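Local coordinates for tailspike protein (Siphovirus 9NA, PDB 3RIQ) that recognises Salmonella lipopolysaccharide as the receptor-binding tailspike of the phage and probably cleaves it as an endorhamnosidase, at residues Cys173-Glu179 / Gly202-Val208; Gly190-His196 / Ala219-Asn225; Lys53-Cys59 / Gly75-Ile81; Val235-Tyr241 / Phe267-Ile273. One frame throughout, in Å; residues are numbered along the deposited sequence.

Contact 1: residues Cys173-Glu179 / Gly202-Val208; sequences CNHILVE and GTGNKVV
N205 joins C173-E179 to G202-V208 through both ends of its amide. ND2 donates almost straight to C173 O at 3.1 Å, the acceptor lying in the amide plane, while OD1 takes I176 N at 2.9 Å and so bridges the bend at H175. In the other direction, N174 OD1 accepts T203 N at 3.0 Å on a lone pair. Beside these, H175 N bonds to T203 O. Further on, the pairing becomes regular and parallel, K206 N to I176 O, V178 N to K206 O and V208 N to V178 O.

One CH-pi contact accompanies the corner, with G204 CA 4.0 Å from the centroid of the H175 ring, over its face.

L177 turns its CG away from the backbone N (chi1 170°), which lays CD1 against the aliphatic part of K206 and 3.9 Å from V208 CG2. V178 meets V207 on the buried face. K206 NZ forms a salt bridge with D232, and E179 OE2 a hydrogen bond to H160 of the second subunit, where this face meets its neighbour. Successive turns meeting in register at a corner in this way are the signature of the right-handed parallel beta-helix.

Contact 2: residues Gly190-His196 / Ala219-Asn225; sequences GITFENH and AVLFIRN
F193 and F222 lie side by side and point the same way, with F193 CD2 3.5 Å from F222 CE1 and the ring planes 38° apart, an oblique pairing. They point into the core of the right-handed beta-helix from two successive parallel strands. On the same inward face V220 CG1 reaches F193 CE2 at 4.1 Å, and V207 packs against F193, I191 and V220.

The opposite face is lined by T192, L221, E194 and I223. L221 CD2 touches T192 CG2 at 4.0 Å. I223 sends its two ends different ways: CG2, anti to the backbone N, meets H196 ND1 at 3.6 Å, and CD1 reaches back to T192 CG2. E194 OE1 bonds to T171 OG1 and forms a salt bridge with R149, while OE2 makes a weak bond to a glycerol, probably from the crystallisation liquor.

Behind these contacts stands the backbone. I191 N to A219 O, L221 N to I191 O, F193 N to L221 O and I223 N to F193 O hold the strands in register. Past the strand, R224 stretches its extended chain alongside N195 O and H196 CA; its guanidinium is fixed by the carbonyls of T199, A200, S259 and D294 and by a cation-pi contact with W201.

The strand ends are tied by amides turned 81° to each other. N225 ND2 gives a bond to N195 OD1 at 3.0 Å from above that carbonyl's plane. The same ND2 and N195 N also grip I223 O, arriving from opposite faces of its carbonyl plane.

Contact 3: residues Lys53-Cys59 / Gly75-Ile81; sequences KVLTIEC and GSGSKVI
The flat group that counts is the E58 carboxylate, and I81 meets it with two methyls on one side of its plane: CG2 lies 3.4 Å from OE2 and CD1 3.7 Å from OE1. The bend at chi2 (86°) folds the carboxylate back over the isoleucine. I81 CD1 also touches T56 CG2 at 3.7 Å, and so spans the two outward residues of the neighbouring strand. At the other end the flat S76-G77 peptide lies against V54, whose CG1 and CG2 both press on S76 O, the latter at 3.5 Å.

These are neighbouring turns of the right-handed beta-helix, with strands 56-59 and 79-81 parallel and joined by bonds such as I57 N to K79 O and I81 N to I57 O. Inside, I57 CD1 meets V80 CG2, and W71 packs on both residues.

Before strand 79-81 the chain makes a type II turn, G75 to S78. S78 OG ties the turn to the other strand, donating to G75 O at 2.8 Å and accepting L55 N at 3.0 Å, while G75 N reaches K53 O from above its carbonyl plane. T56 OG1 and V54 O receive K60 NZ of the second subunit, and I81 packs on K79 of the third.

Contact 4: residues Val235-Tyr241 / Phe267-Ile273; sequences VRDLISY and FDNITTI
V235-Y241 and F267-I273 run parallel and bend at the same level, D237 beside N269, both with positive phi; D237 N to D268 O and L238 N to N269 O carry the pairing round the corner, and bonds such as D268 N to V235 O and T271 N to L238 O hold the strands on either side. N269 CG lies opposite the backbone N (chi1 -165°), which swings the amide across to D237, and ND2 meets OD1 at 2.9 Å. The bond arrives on the anti side and out of the carboxylate plane, the two flat groups standing 82° apart. The other oxygen, D237 OD2, holds R236 NH1 in a salt bridge of 3.0 Å, poorly angled as a hydrogen bond.

Apolar contacts flank the bend. I270 CD1 reaches V235 CG1 at 4.0 Å, crossing at about a right angle, and I273 CG2 sits in plane at the edge of the Y241 ring, 3.8 Å from CD1.

N269 OD1 receives R313 of the third subunit, whose D268 takes its ND2, so the corner faces the trimer interface. Within the chain, V235 and L238 pack inward on strand 220-223, Y241 makes an edge-to-face pair with Y214, and strand 311-318 covers I270, T271 and T272.

In the fold
All four contacts join successive turns of one beta-helix. Contacts 1 and 2 are interleaved along the chain, the same two turns being paired on different faces, and their centres are 10 Å apart. N205 ND2 to N225 OD1, 3.0 Å, links the amides of the two, and N205 also packs on F193. Contact 4 continues the stack: V207 O meets R236 N at 2.9 Å, and F222 CE2 packs on V235 CG2; the centre of contact 4 lies 16 Å from those of contacts 1 and 2. Contact 3 stands nearer the N-terminus, 15 Å from contact 1 between centres and without touching it. Contacts 1, 3 and 4 meet a neighbouring subunit; contact 2 touches none, and glycerol lies by its outer face.

Contact 1: residues Cys173-Glu179 / Gly202-Val208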
# COMPACT_ATOMS: atom_id res chain seq x y z
N CYS A 173 24.42 -15.30 -15.80
CA CYS A 173 24.10 -14.03 -16.39
C CYS A 173 24.03 -12.94 -15.34
O CYS A 173 23.80 -13.21 -14.15
CB CYS A 173 22.74 -14.10 -17.12
SG CYS A 173 22.77 -15.20 -18.61
N ASN A 174 24.14 -11.69 -15.80
CA ASN A 174 23.95 -10.52 -14.92
C ASN A 174 23.19 -9.45 -15.70
O ASN A 174 23.25 -9.39 -16.94
CB ASN A 174 25.29 -9.92 -14.49
CG ASN A 174 26.13 -10.89 -13.70
OD1 ASN A 174 25.91 -11.09 -12.49
ND2 ASN A 174 27.10 -11.52 -14.39
N HIS A 175 22.47 -8.61 -14.95
CA HIS A 175 21.70 -7.51 -15.54
C HIS A 175 20.79 -8.00 -16.66
O HIS A 175 20.66 -7.33 -17.71
CB HIS A 175 22.61 -6.35 -15.93
CG HIS A 175 23.28 -5.73 -14.74
ND1 HIS A 175 22.62 -4.88 -13.87
CD2 HIS A 175 24.51 -5.92 -14.21
CE1 HIS A 175 23.44 -4.53 -12.89
NE2 HIS A 175 24.59 -5.16 -13.07
N ILE A 176 20.16 -9.15 -16.43
CA ILE A 176 19.07 -9.58 -17.31
C ILE A 176 17.78 -8.91 -16.82
O ILE A 176 17.40 -9.04 -15.65
CB ILE A 176 18.89 -11.13 -17.28
CG1 ILE A 176 20.23 -11.83 -17.63
CG2 ILE A 176 17.74 -11.53 -18.18
CD1 ILE A 176 20.76 -11.53 -19.01
N LEU A 177 17.10 -8.20 -17.72
CA LEU A 177 15.77 -7.64 -17.40
C LEU A 177 14.73 -8.34 -18.23
O LEU A 177 14.83 -8.32 -19.46
CB LEU A 177 15.75 -6.13 -17.72
CG LEU A 177 14.37 -5.47 -17.65
CD1 LEU A 177 13.76 -5.53 -16.20
CD2 LEU A 177 14.51 -4.00 -18.09
N VAL A 178 13.77 -9.00 -17.57
CA VAL A 178 12.65 -9.63 -18.26
C VAL A 178 11.38 -8.83 -17.99
O VAL A 178 10.92 -8.77 -16.83
CB VAL A 178 12.44 -11.10 -17.82
CG1 VAL A 178 11.36 -11.77 -18.67
CG2 VAL A 178 13.75 -11.86 -17.88
N GLU A 179 10.86 -8.19 -19.02
CA GLU A 179 9.66 -7.36 -18.87
C GLU A 179 8.42 -8.11 -19.32
O GLU A 179 8.38 -8.65 -20.43
CB GLU A 179 9.76 -6.08 -19.69
CG GLU A 179 10.81 -5.11 -19.10
CD GLU A 179 10.93 -3.78 -19.86
OE1 GLU A 179 10.66 -3.74 -21.09
OE2 GLU A 179 11.36 -2.79 -19.23
N GLY A 202 25.38 -13.65 -8.95
CA GLY A 202 24.62 -12.98 -10.03
C GLY A 202 23.97 -11.70 -9.52
O GLY A 202 23.57 -11.63 -8.36
N THR A 203 23.90 -10.67 -10.35
CA THR A 203 23.30 -9.41 -9.90
C THR A 203 22.56 -8.69 -11.01
O THR A 203 22.83 -8.94 -12.17
CB THR A 203 24.33 -8.49 -9.21
OG1 THR A 203 23.65 -7.54 -8.39
CG2 THR A 203 25.20 -7.76 -10.24
N GLY A 204 21.62 -7.82 -10.62
CA GLY A 204 20.87 -7.05 -11.60
C GLY A 204 19.81 -7.82 -12.36
O GLY A 204 19.26 -7.30 -13.31
N ASN A 205 19.55 -9.08 -11.98
CA ASN A 205 18.65 -9.96 -12.72
C ASN A 205 17.26 -9.76 -12.13
O ASN A 205 17.05 -9.89 -10.90
CB ASN A 205 19.08 -11.40 -12.57
CG ASN A 205 20.41 -11.67 -13.25
OD1 ASN A 205 20.67 -11.15 -14.36
ND2 ASN A 205 21.21 -12.54 -12.64
N LYS A 206 16.32 -9.39 -12.98
CA LYS A 206 14.99 -8.98 -12.50
C LYS A 206 13.87 -9.33 -13.48
O LYS A 206 14.09 -9.37 -14.71
CB LYS A 206 14.99 -7.48 -12.17
CG LYS A 206 15.06 -6.55 -13.29
CD LYS A 206 15.17 -5.12 -12.75
CE LYS A 206 16.45 -4.99 -11.91
NZ LYS A 206 16.69 -3.66 -11.37
N VAL A 207 12.68 -9.57 -12.93
CA VAL A 207 11.46 -9.69 -13.73
C VAL A 207 10.56 -8.55 -13.30
O VAL A 207 10.36 -8.32 -12.09
CB VAL A 207 10.78 -11.05 -13.45
CG1 VAL A 207 9.44 -11.22 -14.23
CG2 VAL A 207 11.77 -12.22 -13.79
N VAL A 208 9.96 -7.84 -14.27
CA VAL A 208 9.03 -6.72 -13.98
C VAL A 208 7.80 -6.85 -14.85
O VAL A 208 7.93 -6.78 -16.08
CB VAL A 208 9.72 -5.35 -14.27
CG1 VAL A 208 8.75 -4.18 -13.98
CG2 VAL A 208 11.04 -5.22 -13.47
O HOH W 1 20.28 -4.13 -13.60

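Contact 2: residues Gly190-His196 / Ala219-Asn225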
# COMPACT_ATOMS: atom_id res chain seq x y z
N GLY A 190 9.35 -20.76 -14.13
CA GLY A 190 9.15 -19.95 -15.36
C GLY A 190 10.41 -19.23 -15.83
O GLY A 190 10.85 -19.40 -16.99
N ILE A 191 10.99 -18.44 -14.93
CA ILE A 191 12.24 -17.75 -15.22
C ILE A 191 13.21 -18.09 -14.12
O ILE A 191 12.87 -17.90 -12.93
CB ILE A 191 12.05 -16.21 -15.22
CG1 ILE A 191 10.98 -15.74 -16.23
CG2 ILE A 191 13.41 -15.51 -15.45
CD1 ILE A 191 11.29 -15.93 -17.58
N THR A 192 14.40 -18.55 -14.47
CA THR A 192 15.39 -18.90 -13.45
C THR A 192 16.69 -18.17 -13.69
O THR A 192 17.19 -18.17 -14.82
CB THR A 192 15.72 -20.43 -13.48
OG1 THR A 192 14.54 -21.20 -13.28
CG2 THR A 192 16.78 -20.82 -12.44
N PHE A 193 17.26 -17.58 -12.64
CA PHE A 193 18.60 -16.97 -12.72
C PHE A 193 19.55 -17.87 -11.95
O PHE A 193 19.54 -17.90 -10.70
CB PHE A 193 18.59 -15.53 -12.19
CG PHE A 193 17.59 -14.66 -12.87
CD1 PHE A 193 17.81 -14.27 -14.20
CD2 PHE A 193 16.43 -14.23 -12.21
CE1 PHE A 193 16.90 -13.46 -14.88
CE2 PHE A 193 15.51 -13.38 -12.88
CZ PHE A 193 15.76 -13.01 -14.21
N GLU A 194 20.31 -18.68 -12.70
CA GLU A 194 21.12 -19.77 -12.13
C GLU A 194 22.59 -19.36 -12.10
O GLU A 194 23.24 -19.37 -13.15
CB GLU A 194 20.95 -21.00 -13.02
CG GLU A 194 21.71 -22.23 -12.57
CD GLU A 194 21.66 -23.32 -13.60
OE1 GLU A 194 21.86 -23.06 -14.77
OE2 GLU A 194 21.41 -24.47 -13.26
N ASN A 195 23.11 -18.98 -10.92
CA ASN A 195 24.49 -18.46 -10.82
C ASN A 195 25.42 -19.23 -9.89
O ASN A 195 26.46 -18.74 -9.50
CB ASN A 195 24.48 -16.96 -10.46
CG ASN A 195 23.84 -16.10 -11.55
OD1 ASN A 195 22.64 -16.07 -11.69
ND2 ASN A 195 24.65 -15.45 -12.34
N HIS A 196 25.09 -20.48 -9.57
CA HIS A 196 25.94 -21.20 -8.62
C HIS A 196 27.20 -21.85 -9.22
O HIS A 196 27.99 -22.40 -8.48
CB HIS A 196 25.14 -22.30 -7.93
CG HIS A 196 24.76 -23.39 -8.88
ND1 HIS A 196 23.91 -23.16 -9.94
CD2 HIS A 196 25.15 -24.68 -8.97
CE1 HIS A 196 23.79 -24.28 -10.64
NE2 HIS A 196 24.53 -25.22 -10.06
N ALA A 219 7.39 -19.40 -10.08
CA ALA A 219 7.29 -18.58 -11.29
C ALA A 219 8.65 -17.95 -11.64
O ALA A 219 9.05 -17.92 -12.83
CB ALA A 219 6.22 -17.51 -11.16
N VAL A 220 9.35 -17.44 -10.62
CA VAL A 220 10.71 -16.93 -10.78
C VAL A 220 11.54 -17.56 -9.70
O VAL A 220 11.09 -17.62 -8.54
CB VAL A 220 10.79 -15.38 -10.69
CG1 VAL A 220 12.21 -14.92 -11.02
CG2 VAL A 220 9.75 -14.70 -11.62
N LEU A 221 12.75 -18.01 -10.06
CA LEU A 221 13.65 -18.71 -9.13
C LEU A 221 15.05 -18.09 -9.19
O LEU A 221 15.60 -17.89 -10.29
CB LEU A 221 13.71 -20.19 -9.52
CG LEU A 221 14.69 -21.05 -8.69
CD1 LEU A 221 14.19 -21.17 -7.26
CD2 LEU A 221 14.84 -22.40 -9.30
N PHE A 222 15.58 -17.73 -8.02
CA PHE A 222 16.95 -17.15 -7.89
C PHE A 222 17.92 -18.14 -7.24
O PHE A 222 17.59 -18.75 -6.22
CB PHE A 222 16.92 -15.88 -7.03
CG PHE A 222 16.16 -14.75 -7.65
CD1 PHE A 222 16.81 -13.80 -8.45
CD2 PHE A 222 14.77 -14.67 -7.53
CE1 PHE A 222 16.10 -12.76 -9.07
CE2 PHE A 222 14.06 -13.63 -8.15
CZ PHE A 222 14.72 -12.70 -8.93
N ILE A 223 19.09 -18.31 -7.87
CA ILE A 223 20.15 -19.17 -7.36
C ILE A 223 21.46 -18.37 -7.32
O ILE A 223 21.94 -17.91 -8.37
CB ILE A 223 20.31 -20.40 -8.31
CG1 ILE A 223 19.09 -21.31 -8.19
CG2 ILE A 223 21.63 -21.17 -8.04
CD1 ILE A 223 18.93 -22.31 -9.38
N ARG A 224 22.00 -18.18 -6.11
CA ARG A 224 23.27 -17.44 -5.90
C ARG A 224 23.24 -16.05 -6.56
O ARG A 224 24.17 -15.68 -7.33
CB ARG A 224 24.53 -18.25 -6.34
CG ARG A 224 25.79 -17.77 -5.64
CD ARG A 224 27.03 -18.63 -6.00
NE ARG A 224 28.22 -18.06 -5.33
CZ ARG A 224 28.59 -18.31 -4.07
NH1 ARG A 224 27.91 -19.19 -3.32
NH2 ARG A 224 29.69 -17.73 -3.56
N ASN A 225 22.16 -15.31 -6.29
CA ASN A 225 22.05 -13.89 -6.70
C ASN A 225 22.18 -12.98 -5.48
O ASN A 225 21.70 -13.33 -4.38
CB ASN A 225 20.72 -13.60 -7.43
CG ASN A 225 20.77 -13.96 -8.92
OD1 ASN A 225 20.50 -13.09 -9.78
ND2 ASN A 225 21.12 -15.21 -9.25

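Contact 3: residues Lys53-Cys59 / Gly75-Ile81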
# COMPACT_ATOMS: atom_id res chain seq x y z
N LYS A 53 27.81 -10.56 -30.87
CA LYS A 53 27.12 -9.46 -31.55
C LYS A 53 26.00 -8.88 -30.70
O LYS A 53 25.33 -9.60 -29.92
CB LYS A 53 26.57 -9.99 -32.89
CG LYS A 53 27.75 -10.31 -33.84
CD LYS A 53 27.36 -10.70 -35.24
CE LYS A 53 26.81 -12.05 -35.26
NZ LYS A 53 26.92 -12.73 -36.62
N VAL A 54 25.78 -7.58 -30.86
CA VAL A 54 24.73 -6.84 -30.14
C VAL A 54 23.49 -6.86 -31.03
O VAL A 54 23.31 -6.01 -31.93
CB VAL A 54 25.18 -5.40 -29.76
CG1 VAL A 54 24.11 -4.75 -28.90
CG2 VAL A 54 26.54 -5.44 -29.06
N LEU A 55 22.65 -7.88 -30.82
CA LEU A 55 21.54 -8.13 -31.75
C LEU A 55 20.20 -7.72 -31.22
O LEU A 55 19.96 -7.73 -30.02
CB LEU A 55 21.50 -9.62 -32.14
CG LEU A 55 22.75 -10.14 -32.87
CD1 LEU A 55 22.62 -11.63 -33.11
CD2 LEU A 55 23.03 -9.38 -34.20
N THR A 56 19.32 -7.33 -32.15
CA THR A 56 17.90 -7.23 -31.87
C THR A 56 17.26 -8.48 -32.43
O THR A 56 17.28 -8.68 -33.65
CB THR A 56 17.33 -6.00 -32.59
OG1 THR A 56 18.08 -4.84 -32.20
CG2 THR A 56 15.84 -5.81 -32.24
N ILE A 57 16.76 -9.37 -31.56
CA ILE A 57 16.17 -10.64 -32.02
C ILE A 57 14.65 -10.48 -31.98
O ILE A 57 14.04 -10.49 -30.89
CB ILE A 57 16.66 -11.85 -31.20
CG1 ILE A 57 18.18 -11.93 -31.29
CG2 ILE A 57 15.99 -13.14 -31.73
CD1 ILE A 57 18.84 -13.03 -30.49
N GLU A 58 14.06 -10.25 -33.14
CA GLU A 58 12.65 -9.88 -33.23
C GLU A 58 11.85 -11.15 -33.50
O GLU A 58 11.96 -11.73 -34.58
CB GLU A 58 12.45 -8.87 -34.38
CG GLU A 58 10.99 -8.46 -34.58
CD GLU A 58 10.59 -7.32 -33.70
OE1 GLU A 58 11.22 -6.26 -33.80
OE2 GLU A 58 9.64 -7.46 -32.94
N CYS A 59 11.07 -11.62 -32.53
CA CYS A 59 10.40 -12.93 -32.70
C CYS A 59 8.96 -12.77 -33.17
O CYS A 59 8.13 -12.09 -32.51
CB CYS A 59 10.43 -13.73 -31.42
SG CYS A 59 12.13 -13.99 -30.82
N GLY A 75 25.76 -10.77 -27.38
CA GLY A 75 26.49 -9.57 -26.96
C GLY A 75 25.74 -8.73 -25.93
O GLY A 75 24.53 -8.60 -26.00
N SER A 76 26.48 -8.13 -25.00
CA SER A 76 25.89 -7.20 -24.02
C SER A 76 25.14 -6.05 -24.70
O SER A 76 25.65 -5.45 -25.67
CB SER A 76 26.97 -6.66 -23.08
OG SER A 76 27.60 -7.76 -22.45
N GLY A 77 23.91 -5.79 -24.23
CA GLY A 77 23.08 -4.76 -24.85
C GLY A 77 22.08 -5.31 -25.86
O GLY A 77 21.28 -4.53 -26.41
N SER A 78 22.12 -6.62 -26.15
CA SER A 78 21.11 -7.25 -27.03
C SER A 78 19.70 -7.18 -26.41
O SER A 78 19.53 -7.01 -25.18
CB SER A 78 21.44 -8.73 -27.29
OG SER A 78 22.67 -8.81 -28.02
N LYS A 79 18.71 -7.27 -27.28
CA LYS A 79 17.32 -7.33 -26.86
C LYS A 79 16.61 -8.47 -27.58
O LYS A 79 16.86 -8.67 -28.78
CB LYS A 79 16.59 -6.01 -27.14
CG LYS A 79 15.17 -5.92 -26.57
CD LYS A 79 14.55 -4.56 -26.87
CE LYS A 79 15.14 -3.45 -25.98
NZ LYS A 79 14.70 -2.04 -26.39
N VAL A 80 15.77 -9.21 -26.86
CA VAL A 80 15.03 -10.33 -27.42
C VAL A 80 13.54 -10.03 -27.27
O VAL A 80 13.02 -9.86 -26.13
CB VAL A 80 15.42 -11.67 -26.71
CG1 VAL A 80 14.72 -12.86 -27.39
CG2 VAL A 80 16.95 -11.87 -26.75
N ILE A 81 12.86 -9.89 -28.41
CA ILE A 81 11.51 -9.31 -28.44
C ILE A 81 10.47 -10.39 -28.71
O ILE A 81 10.46 -11.04 -29.76
CB ILE A 81 11.43 -8.23 -29.54
CG1 ILE A 81 12.55 -7.19 -29.32
CG2 ILE A 81 10.06 -7.57 -29.57
CD1 ILE A 81 12.61 -6.13 -30.39

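Contact 4: residues Val235-Tyr241 / Phe267-Ile273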
# COMPACT_ATOMS: atom_id res chain seq x y z
N VAL A 235 11.94 -9.21 -8.16
CA VAL A 235 10.70 -9.33 -8.94
C VAL A 235 9.78 -8.18 -8.56
O VAL A 235 9.58 -7.90 -7.37
CB VAL A 235 9.95 -10.67 -8.65
CG1 VAL A 235 8.65 -10.73 -9.45
CG2 VAL A 235 10.87 -11.88 -8.92
N ARG A 236 9.17 -7.55 -9.58
CA ARG A 236 8.20 -6.46 -9.34
C ARG A 236 6.98 -6.62 -10.24
O ARG A 236 7.15 -6.96 -11.42
CB ARG A 236 8.86 -5.09 -9.57
CG ARG A 236 7.89 -3.92 -9.39
CD ARG A 236 8.57 -2.56 -9.33
NE ARG A 236 9.46 -2.23 -10.45
CZ ARG A 236 9.08 -1.61 -11.57
NH1 ARG A 236 7.77 -1.37 -11.79
NH2 ARG A 236 9.99 -1.22 -12.49
N ASP A 237 5.78 -6.41 -9.68
CA ASP A 237 4.51 -6.34 -10.48
C ASP A 237 4.26 -7.62 -11.26
O ASP A 237 4.05 -7.57 -12.49
CB ASP A 237 4.55 -5.16 -11.46
CG ASP A 237 4.63 -3.82 -10.77
OD1 ASP A 237 4.17 -3.69 -9.62
OD2 ASP A 237 5.14 -2.86 -11.41
N LEU A 238 4.28 -8.76 -10.57
CA LEU A 238 4.06 -10.06 -11.23
C LEU A 238 2.81 -10.74 -10.64
O LEU A 238 2.57 -10.67 -9.43
CB LEU A 238 5.28 -10.98 -10.97
CG LEU A 238 5.19 -12.38 -11.57
CD1 LEU A 238 5.25 -12.33 -13.10
CD2 LEU A 238 6.31 -13.25 -11.00
N ILE A 239 2.06 -11.42 -11.50
CA ILE A 239 1.01 -12.37 -11.04
C ILE A 239 1.58 -13.77 -11.25
O ILE A 239 1.98 -14.09 -12.37
CB ILE A 239 -0.32 -12.19 -11.82
CG1 ILE A 239 -0.88 -10.77 -11.61
CG2 ILE A 239 -1.31 -13.25 -11.39
CD1 ILE A 239 -2.04 -10.42 -12.50
N SER A 240 1.61 -14.59 -10.21
CA SER A 240 2.10 -15.98 -10.28
C SER A 240 0.88 -16.86 -10.04
O SER A 240 0.28 -16.81 -8.93
CB SER A 240 3.13 -16.20 -9.18
OG SER A 240 3.52 -17.56 -9.12
N TYR A 241 0.48 -17.63 -11.06
CA TYR A 241 -0.81 -18.33 -11.01
C TYR A 241 -0.67 -19.84 -11.08
O TYR A 241 -0.19 -20.37 -12.09
CB TYR A 241 -1.65 -17.87 -12.21
CG TYR A 241 -2.95 -18.63 -12.43
CD1 TYR A 241 -3.97 -18.67 -11.45
CD2 TYR A 241 -3.17 -19.30 -13.65
CE1 TYR A 241 -5.17 -19.36 -11.69
CE2 TYR A 241 -4.37 -20.00 -13.90
CZ TYR A 241 -5.37 -20.01 -12.90
OH TYR A 241 -6.58 -20.65 -13.10
N PHE A 267 11.36 -7.69 -3.67
CA PHE A 267 10.14 -8.33 -4.14
C PHE A 267 9.03 -7.35 -3.85
O PHE A 267 8.69 -7.12 -2.66
CB PHE A 267 9.91 -9.66 -3.41
CG PHE A 267 11.06 -10.64 -3.57
CD1 PHE A 267 11.12 -11.46 -4.69
CD2 PHE A 267 12.13 -10.68 -2.64
CE1 PHE A 267 12.19 -12.36 -4.85
CE2 PHE A 267 13.22 -11.57 -2.81
CZ PHE A 267 13.24 -12.41 -3.92
N ASP A 268 8.47 -6.76 -4.91
CA ASP A 268 7.51 -5.65 -4.78
C ASP A 268 6.28 -5.92 -5.65
O ASP A 268 6.39 -5.94 -6.88
CB ASP A 268 8.19 -4.33 -5.19
CG ASP A 268 7.22 -3.14 -5.27
OD1 ASP A 268 6.13 -3.16 -4.66
OD2 ASP A 268 7.59 -2.14 -5.94
N ASN A 269 5.11 -6.09 -5.03
CA ASN A 269 3.85 -6.26 -5.75
C ASN A 269 3.80 -7.57 -6.51
O ASN A 269 3.82 -7.62 -7.76
CB ASN A 269 3.54 -5.08 -6.67
CG ASN A 269 2.09 -5.08 -7.13
OD1 ASN A 269 1.29 -5.83 -6.57
ND2 ASN A 269 1.76 -4.33 -8.18
N ILE A 270 3.71 -8.64 -5.74
CA ILE A 270 3.55 -9.96 -6.28
C ILE A 270 2.19 -10.45 -5.82
O ILE A 270 1.87 -10.35 -4.64
CB ILE A 270 4.66 -10.91 -5.81
CG1 ILE A 270 6.03 -10.38 -6.27
CG2 ILE A 270 4.37 -12.38 -6.32
CD1 ILE A 270 7.21 -11.09 -5.70
N THR A 271 1.39 -10.94 -6.76
CA THR A 271 0.07 -11.54 -6.50
C THR A 271 0.21 -13.02 -6.79
O THR A 271 0.44 -13.39 -7.96
CB THR A 271 -0.99 -10.95 -7.48
OG1 THR A 271 -1.08 -9.54 -7.28
CG2 THR A 271 -2.35 -11.62 -7.30
N THR A 272 0.05 -13.87 -5.77
CA THR A 272 0.18 -15.33 -5.98
C THR A 272 -1.15 -15.98 -5.74
O THR A 272 -1.75 -15.81 -4.67
CB THR A 272 1.21 -15.95 -5.04
OG1 THR A 272 2.47 -15.30 -5.22
CG2 THR A 272 1.36 -17.45 -5.35
N ILE A 273 -1.63 -16.67 -6.76
CA ILE A 273 -2.94 -17.33 -6.69
C ILE A 273 -2.78 -18.85 -6.75
O ILE A 273 -2.33 -19.37 -7.76
CB ILE A 273 -3.82 -16.87 -7.88
CG1 ILE A 273 -4.08 -15.34 -7.80
CG2 ILE A 273 -5.14 -17.70 -7.93
CD1 ILE A 273 -4.70 -14.68 -9.09
O HOH W 2 5.15 -1.59 -8.15
O HOH W 3 0.93 -8.13 -8.57